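Local coordinates for protein lectin-related NK cell receptor LY49L1 (Mus musculus, PDB 3G8K) that serves as a C-type lectin-like receptor of natural killer cells, a member of the Ly49 family, whose receptors recognise MHC class I, and may bind carbohydrate, at residues K74-I79 with G99-S104; K26-C31 with G66-N71; Y10-C13 with C18-F21. The protein carries 1 engineered substitution. All coordinates share one frame; numbering follows the deposited sequence.

Interaction 1: residues K74-I79 with G99-S104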
# COMPACT_ATOMS: atom_id res chain seq x y z
N LYS A 74 31.00 -12.22 -9.87
CA LYS A 74 30.58 -13.64 -9.91
C LYS A 74 29.42 -13.89 -8.96
O LYS A 74 29.39 -14.89 -8.27
CB LYS A 74 31.74 -14.65 -9.68
CG LYS A 74 32.91 -14.66 -10.72
CD LYS A 74 34.22 -14.01 -10.09
CE LYS A 74 35.52 -14.09 -10.95
NZ LYS A 74 36.43 -15.31 -10.65
N ASP A 75 28.45 -12.97 -8.93
CA ASP A 75 27.38 -13.00 -7.92
C ASP A 75 26.28 -12.04 -8.33
O ASP A 75 26.48 -11.18 -9.18
CB ASP A 75 27.94 -12.63 -6.52
CG ASP A 75 27.34 -13.49 -5.38
OD1 ASP A 75 26.41 -14.30 -5.60
OD2 ASP A 75 27.82 -13.35 -4.23
N TRP A 76 25.11 -12.22 -7.72
CA TRP A 76 23.99 -11.33 -7.83
C TRP A 76 24.34 -10.08 -7.08
O TRP A 76 24.89 -10.15 -5.98
CB TRP A 76 22.72 -11.99 -7.26
CG TRP A 76 22.24 -13.05 -8.19
CD1 TRP A 76 22.67 -14.32 -8.23
CD2 TRP A 76 21.30 -12.90 -9.26
NE1 TRP A 76 22.08 -15.00 -9.25
CE2 TRP A 76 21.24 -14.15 -9.92
CE3 TRP A 76 20.50 -11.84 -9.72
CZ2 TRP A 76 20.38 -14.39 -10.97
CZ3 TRP A 76 19.67 -12.08 -10.77
CH2 TRP A 76 19.61 -13.34 -11.38
N ALA A 77 24.06 -8.92 -7.67
CA ALA A 77 24.41 -7.67 -7.04
C ALA A 77 23.32 -6.61 -7.13
O ALA A 77 22.68 -6.46 -8.18
CB ALA A 77 25.74 -7.14 -7.56
N TRP A 78 23.07 -5.91 -6.01
CA TRP A 78 22.09 -4.78 -6.00
C TRP A 78 22.68 -3.65 -6.86
O TRP A 78 23.89 -3.45 -6.88
CB TRP A 78 21.73 -4.36 -4.54
CG TRP A 78 21.01 -5.51 -3.73
CD1 TRP A 78 21.57 -6.35 -2.77
CD2 TRP A 78 19.63 -5.91 -3.86
NE1 TRP A 78 20.63 -7.27 -2.34
CE2 TRP A 78 19.42 -6.99 -2.98
CE3 TRP A 78 18.55 -5.45 -4.69
CZ2 TRP A 78 18.17 -7.63 -2.86
CZ3 TRP A 78 17.31 -6.11 -4.55
CH2 TRP A 78 17.13 -7.16 -3.66
N ILE A 79 21.88 -2.94 -7.64
CA ILE A 79 22.44 -1.85 -8.46
C ILE A 79 23.24 -0.79 -7.67
O ILE A 79 22.99 -0.52 -6.47
CB ILE A 79 21.39 -1.19 -9.44
CG1 ILE A 79 20.19 -0.63 -8.70
CG2 ILE A 79 20.99 -2.17 -10.53
CD1 ILE A 79 19.24 0.13 -9.60
N GLY A 99 19.10 -13.37 -15.93
CA GLY A 99 20.11 -12.70 -15.08
C GLY A 99 19.64 -11.52 -14.27
O GLY A 99 20.47 -10.85 -13.68
N CYS A 100 18.31 -11.26 -14.24
CA CYS A 100 17.73 -10.11 -13.49
C CYS A 100 16.67 -10.62 -12.53
O CYS A 100 15.97 -11.59 -12.86
CB CYS A 100 17.10 -9.11 -14.50
SG CYS A 100 18.28 -8.19 -15.62
N MET A 101 16.49 -9.97 -11.36
CA MET A 101 15.52 -10.46 -10.38
C MET A 101 14.14 -9.70 -10.44
O MET A 101 14.08 -8.51 -10.70
CB MET A 101 16.22 -10.54 -8.99
CG MET A 101 15.66 -11.53 -7.94
SD MET A 101 16.01 -13.18 -8.36
CE MET A 101 17.68 -13.36 -7.75
N LEU A 102 13.06 -10.44 -10.29
CA LEU A 102 11.75 -9.94 -10.00
C LEU A 102 11.34 -10.35 -8.60
O LEU A 102 11.75 -11.39 -8.12
CB LEU A 102 10.66 -10.63 -10.82
CG LEU A 102 10.75 -10.74 -12.29
CD1 LEU A 102 10.07 -12.06 -12.57
CD2 LEU A 102 9.86 -9.55 -12.75
N LEU A 103 10.48 -9.49 -8.06
CA LEU A 103 9.58 -9.71 -6.94
C LEU A 103 8.18 -10.17 -7.41
O LEU A 103 7.54 -9.49 -8.25
CB LEU A 103 9.38 -8.35 -6.22
CG LEU A 103 8.58 -8.29 -4.87
CD1 LEU A 103 8.93 -9.53 -3.97
CD2 LEU A 103 8.83 -6.95 -4.14
N SER A 104 7.72 -11.29 -6.87
CA SER A 104 6.26 -11.62 -6.86
C SER A 104 5.79 -11.79 -5.42
O SER A 104 6.63 -11.86 -4.50
CB SER A 104 5.96 -12.87 -7.71
OG SER A 104 6.54 -14.06 -7.24
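Trp76 and Met101 meet in a Met-aromatic contact on the sheet of the C-type lectin-like domain, where strands 75-78 and 100-104 lie as next-nearest neighbours on either side of strand 62-70. The two side chains cross at about a right angle. Met101 places its terminal methyl over one face of the indole: CE sits 3.8 Å from the centroid of the Trp76 six-membered ring and only 13° off its normal, a CH-pi approach. The sulfur follows obliquely, with Met101 SD 4.9 Å from the same centroid. This placement follows from the shape of the methionine, whose CG stands anti to the backbone N (chi1 -155°) before the chain bends at both chi2 and chi3, which brings the methyl onto the indole.

The indole also reaches the backbone at the start of the partner strand, approaching Gly99 and the amide of Cys100 obliquely. Around this pair, Tyr69 of the central strand packs edge-to-face with Trp76, Leu67 touches Met101, and Asn110 and Leu108 of strand 108-111 add contacts to Trp76 and Met101 respectively. The Gly99 carbonyl is turned to the backbone of Tyr69, and its oxygen lies 3.3 Å from Trp76 CZ3, while Trp76 CH2 comes within 3.4 Å of Gly99 C.

Interaction 2: residues K26-C31 with G66-N71; sequences KTWSGC and GLSYDN
Trp28 lays its indole against the backbone of Gly66 and Leu67 and against the side chain of Ser68, bringing the first turn of helix 28-37 onto strand 62-70. The closest approach is from Trp28 NE1 to Leu67 O, 3.4 Å. Ser68 CB lies over one face of the ring toward its rim, 3.9 Å from Trp28 CZ2, with OG of the same serine at a similar distance from CH2. Gly66 meets the indole differently: its carbonyl carbon approaches the ring edge near the plane, 4.1 Å from Trp28 CZ2. Gly66, with no side chain, presents only backbone to the indole, and the side chain of Leu67 starts off away from the indole and touches Trp76, Trp78 and Met101.

The indole nitrogen finds its hydrogen-bond acceptor one residue before the segment, at the carbonyl oxygen of Ile65, which ties the rotation of the ring to the strand backbone. With CG anti to the backbone N (chi1 -174°), the tryptophan extends from the helix toward the sheet. Trp64 packs edge-to-face with it, and Ile79, Leu42 and Cys100 also touch it.

Behind the ring, the helix start is fixed by Thr27 at the N-cap, whose OG1 accepts from Gly30 N at 3.0 Å (150° at the hydrogen). Cys31 is joined by a disulfide to Cys119 of strand 118-124. Here Trp28 packs on the Trp64-Ile65-Gly66-Leu67 run; that run, the WIGL signature, and the disulfide from first helix to last strand are characteristic of the C-type lectin-like fold.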
# COMPACT_ATOMS: atom_id res chain seq x y z
N LYS A 26 8.17 -2.71 -18.48
CA LYS A 26 9.43 -2.41 -19.17
C LYS A 26 10.44 -3.48 -18.90
O LYS A 26 10.33 -4.23 -17.89
CB LYS A 26 10.03 -1.02 -18.77
CG LYS A 26 9.22 0.20 -19.26
CD LYS A 26 9.53 1.56 -18.58
CE LYS A 26 8.36 2.49 -18.88
NZ LYS A 26 8.56 3.25 -20.14
N THR A 27 11.46 -3.49 -19.76
CA THR A 27 12.59 -4.37 -19.68
C THR A 27 13.30 -4.01 -18.40
O THR A 27 13.11 -2.92 -17.92
CB THR A 27 13.54 -4.08 -20.87
OG1 THR A 27 13.96 -2.68 -20.87
CG2 THR A 27 12.86 -4.48 -22.23
N TRP A 28 14.18 -4.86 -17.88
CA TRP A 28 14.84 -4.51 -16.62
C TRP A 28 15.58 -3.20 -16.76
O TRP A 28 15.58 -2.38 -15.85
CB TRP A 28 15.82 -5.60 -16.21
CG TRP A 28 16.46 -5.44 -14.85
CD1 TRP A 28 16.02 -5.98 -13.66
CD2 TRP A 28 17.67 -4.72 -14.54
NE1 TRP A 28 16.89 -5.66 -12.65
CE2 TRP A 28 17.90 -4.88 -13.15
CE3 TRP A 28 18.59 -3.95 -15.30
CZ2 TRP A 28 18.99 -4.27 -12.52
CZ3 TRP A 28 19.66 -3.37 -14.67
CH2 TRP A 28 19.86 -3.53 -13.30
N SER A 29 16.23 -2.99 -17.91
CA SER A 29 17.11 -1.83 -18.11
C SER A 29 16.26 -0.59 -18.22
O SER A 29 16.64 0.46 -17.80
CB SER A 29 17.96 -2.03 -19.39
OG SER A 29 19.30 -2.35 -19.04
N GLY A 30 15.16 -0.70 -18.93
CA GLY A 30 14.30 0.40 -19.09
C GLY A 30 13.62 0.90 -17.86
O GLY A 30 13.21 2.05 -17.83
N CYS A 31 13.46 -0.00 -16.87
CA CYS A 31 12.89 0.24 -15.57
C CYS A 31 13.95 0.91 -14.72
O CYS A 31 13.67 1.77 -13.89
CB CYS A 31 12.51 -1.10 -14.86
SG CYS A 31 10.89 -1.74 -15.21
N GLY A 66 15.95 -4.01 -8.37
CA GLY A 66 17.29 -3.58 -8.82
C GLY A 66 18.40 -4.56 -8.46
O GLY A 66 19.38 -4.18 -7.85
N LEU A 67 18.22 -5.81 -8.87
CA LEU A 67 19.14 -6.89 -8.58
C LEU A 67 19.38 -7.68 -9.89
O LEU A 67 18.44 -7.99 -10.64
CB LEU A 67 18.56 -7.79 -7.47
CG LEU A 67 19.35 -9.08 -7.12
CD1 LEU A 67 20.63 -8.72 -6.42
CD2 LEU A 67 18.52 -10.00 -6.20
N SER A 68 20.65 -7.94 -10.17
CA SER A 68 21.08 -8.53 -11.43
C SER A 68 22.33 -9.29 -11.19
O SER A 68 22.99 -9.04 -10.24
CB SER A 68 21.14 -7.56 -12.60
OG SER A 68 22.23 -6.68 -12.66
N TYR A 69 22.59 -10.29 -12.01
CA TYR A 69 23.83 -11.02 -11.94
C TYR A 69 25.00 -10.29 -12.60
O TYR A 69 24.89 -9.71 -13.68
CB TYR A 69 23.65 -12.43 -12.47
CG TYR A 69 24.87 -13.26 -12.32
CD1 TYR A 69 25.12 -13.95 -11.14
CD2 TYR A 69 25.79 -13.36 -13.38
CE1 TYR A 69 26.23 -14.65 -10.99
CE2 TYR A 69 26.90 -14.08 -13.27
CZ TYR A 69 27.13 -14.75 -12.06
OH TYR A 69 28.25 -15.52 -11.90
N ASP A 70 26.11 -10.28 -11.86
CA ASP A 70 27.32 -9.48 -12.13
C ASP A 70 28.46 -10.47 -12.35
O ASP A 70 28.95 -11.10 -11.37
CB ASP A 70 27.62 -8.61 -10.87
CG ASP A 70 28.74 -7.64 -11.06
OD1 ASP A 70 29.89 -8.07 -11.37
OD2 ASP A 70 28.51 -6.44 -10.83
N ASN A 71 28.87 -10.64 -13.62
CA ASN A 71 29.98 -11.62 -13.93
C ASN A 71 31.42 -11.24 -13.57
O ASN A 71 32.30 -12.11 -13.48
CB ASN A 71 29.89 -12.19 -15.36
CG ASN A 71 30.15 -11.15 -16.44
OD1 ASN A 71 30.47 -10.01 -16.16
ND2 ASN A 71 29.99 -11.55 -17.68

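Interaction 3: residues Y10-C13 with C18-F21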
# COMPACT_ATOMS: atom_id res chain seq x y z
N TYR A 10 -0.89 5.62 -6.75
CA TYR A 10 -0.80 5.08 -5.39
C TYR A 10 0.61 4.76 -5.07
O TYR A 10 1.41 4.59 -5.97
CB TYR A 10 -1.64 3.82 -5.22
CG TYR A 10 -1.50 2.80 -6.32
CD1 TYR A 10 -2.42 2.76 -7.36
CD2 TYR A 10 -0.49 1.86 -6.30
CE1 TYR A 10 -2.31 1.79 -8.35
CE2 TYR A 10 -0.37 0.88 -7.28
CZ TYR A 10 -1.27 0.87 -8.31
OH TYR A 10 -1.16 -0.08 -9.30
N TRP A 11 0.94 4.60 -3.78
CA TRP A 11 2.29 4.24 -3.44
C TRP A 11 2.26 3.77 -2.02
O TRP A 11 1.28 3.90 -1.38
CB TRP A 11 3.27 5.42 -3.64
CG TRP A 11 3.12 6.67 -2.73
CD1 TRP A 11 3.84 6.98 -1.60
CD2 TRP A 11 2.22 7.80 -2.94
NE1 TRP A 11 3.47 8.21 -1.11
CE2 TRP A 11 2.47 8.73 -1.90
CE3 TRP A 11 1.27 8.12 -3.93
CZ2 TRP A 11 1.77 9.92 -1.79
CZ3 TRP A 11 0.58 9.28 -3.82
CH2 TRP A 11 0.83 10.19 -2.78
N PHE A 12 3.32 3.16 -1.53
CA PHE A 12 3.26 2.79 -0.12
C PHE A 12 4.60 2.89 0.58
O PHE A 12 5.59 3.10 -0.09
CB PHE A 12 2.44 1.51 0.11
CG PHE A 12 2.95 0.30 -0.58
CD1 PHE A 12 4.06 -0.41 -0.03
CD2 PHE A 12 2.28 -0.22 -1.67
CE1 PHE A 12 4.56 -1.61 -0.67
CE2 PHE A 12 2.74 -1.40 -2.29
CZ PHE A 12 3.90 -2.12 -1.79
N CYS A 13 4.57 2.87 1.91
CA CYS A 13 5.74 3.10 2.69
C CYS A 13 5.81 2.07 3.78
O CYS A 13 4.80 1.56 4.23
CB CYS A 13 5.76 4.54 3.26
SG CYS A 13 5.58 5.86 1.98
N CYS A 18 9.64 4.46 0.86
CA CYS A 18 8.41 4.32 0.04
C CYS A 18 8.64 3.58 -1.29
O CYS A 18 9.77 3.35 -1.63
CB CYS A 18 7.83 5.68 -0.17
SG CYS A 18 7.44 6.43 1.48
N TYR A 19 7.55 3.22 -2.02
CA TYR A 19 7.54 2.30 -3.14
C TYR A 19 6.57 2.86 -4.15
O TYR A 19 5.41 3.10 -3.83
CB TYR A 19 7.01 0.94 -2.69
CG TYR A 19 7.87 0.35 -1.54
CD1 TYR A 19 7.48 0.51 -0.18
CD2 TYR A 19 9.05 -0.32 -1.81
CE1 TYR A 19 8.30 -0.02 0.90
CE2 TYR A 19 9.87 -0.87 -0.72
CZ TYR A 19 9.48 -0.64 0.60
OH TYR A 19 10.21 -1.22 1.63
N TYR A 20 7.05 3.03 -5.35
CA TYR A 20 6.27 3.72 -6.46
C TYR A 20 6.27 2.76 -7.65
O TYR A 20 7.18 1.96 -7.78
CB TYR A 20 6.97 5.06 -6.82
CG TYR A 20 7.28 5.94 -5.60
CD1 TYR A 20 8.51 5.85 -4.94
CD2 TYR A 20 6.34 6.84 -5.11
CE1 TYR A 20 8.75 6.64 -3.81
CE2 TYR A 20 6.61 7.65 -4.03
CZ TYR A 20 7.79 7.50 -3.36
OH TYR A 20 8.02 8.33 -2.31
N PHE A 21 5.23 2.85 -8.52
CA PHE A 21 4.93 1.85 -9.55
C PHE A 21 4.80 2.60 -10.84
O PHE A 21 4.05 3.56 -10.87
CB PHE A 21 3.61 1.02 -9.25
CG PHE A 21 3.64 0.35 -7.93
CD1 PHE A 21 3.35 1.09 -6.78
CD2 PHE A 21 4.10 -1.01 -7.79
CE1 PHE A 21 3.49 0.51 -5.49
CE2 PHE A 21 4.20 -1.61 -6.48
CZ PHE A 21 3.90 -0.83 -5.34
O HOH W 1 3.57 4.95 -7.73
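The N-terminal beta hairpin pairs Tyr10-Cys13 with Cys18-Phe21 in antiparallel fashion. At the hydrogen-bonded pair, Phe12 N donates to Tyr19 O (3.1 Å), and the return bond from Tyr19 N to Phe12 O is weak, bent to 124°. Toward the open end, water 1 takes the place of a direct bond, hydrogen-bonding to both Tyr10 O and Phe21 N.

Tyr10, Phe12, Tyr19 and Phe21 form an aromatic cluster. Phe12 CG lies between the backbone N and the carbonyl carbon (chi1 61°), which sets its ring between those of Tyr19 and Phe21. The rings of Tyr10 and Phe12 each meet Phe21 obliquely, Phe12 CE2 coming 3.3 Å from Phe21 CZ, and Tyr19 CB rests over a face of Phe12. Apart from this cluster, the near-parallel rings of Trp11 and Tyr20 are slid apart, with Trp11 CD1 3.7 Å from Tyr20 CE2.

Strand 10-14 continues the sheet into the second subunit by antiparallel pairing, and Trp11 of that chain packs on Phe12 and Cys13. Beside the turn, the non-hydrogen-bonded pair Cys13-Cys18 closes a disulfide, SG to SG 2.0 Å with chi3 104°, a covalent cross-strand link that should hold the register of the strand that pairs with the second subunit.

Interactions 1 and 2 are in direct contact, their centres about 7 Å apart. Strand 62-70, which supplies one side of interaction 2, pairs with both strands of interaction 1: Tyr69 N lies 2.8 Å from Gly99 O and Ala77 N 2.8 Å from Ser68 O, both probable hydrogen bonds. Trp28 joins them through side chains, its CG 3.4 Å from Cys100 SG. Interaction 3 lies across the chain's centre, about 21 Å from interaction 1 and 20 Å from interaction 2 between centres, with nearest atoms about 7 and 9 Å away. Strand 118-124, paired with both 17-21 and 62-70, connects them, so the hairpin that pairs with the second subunit lies at the far side of the same sheet.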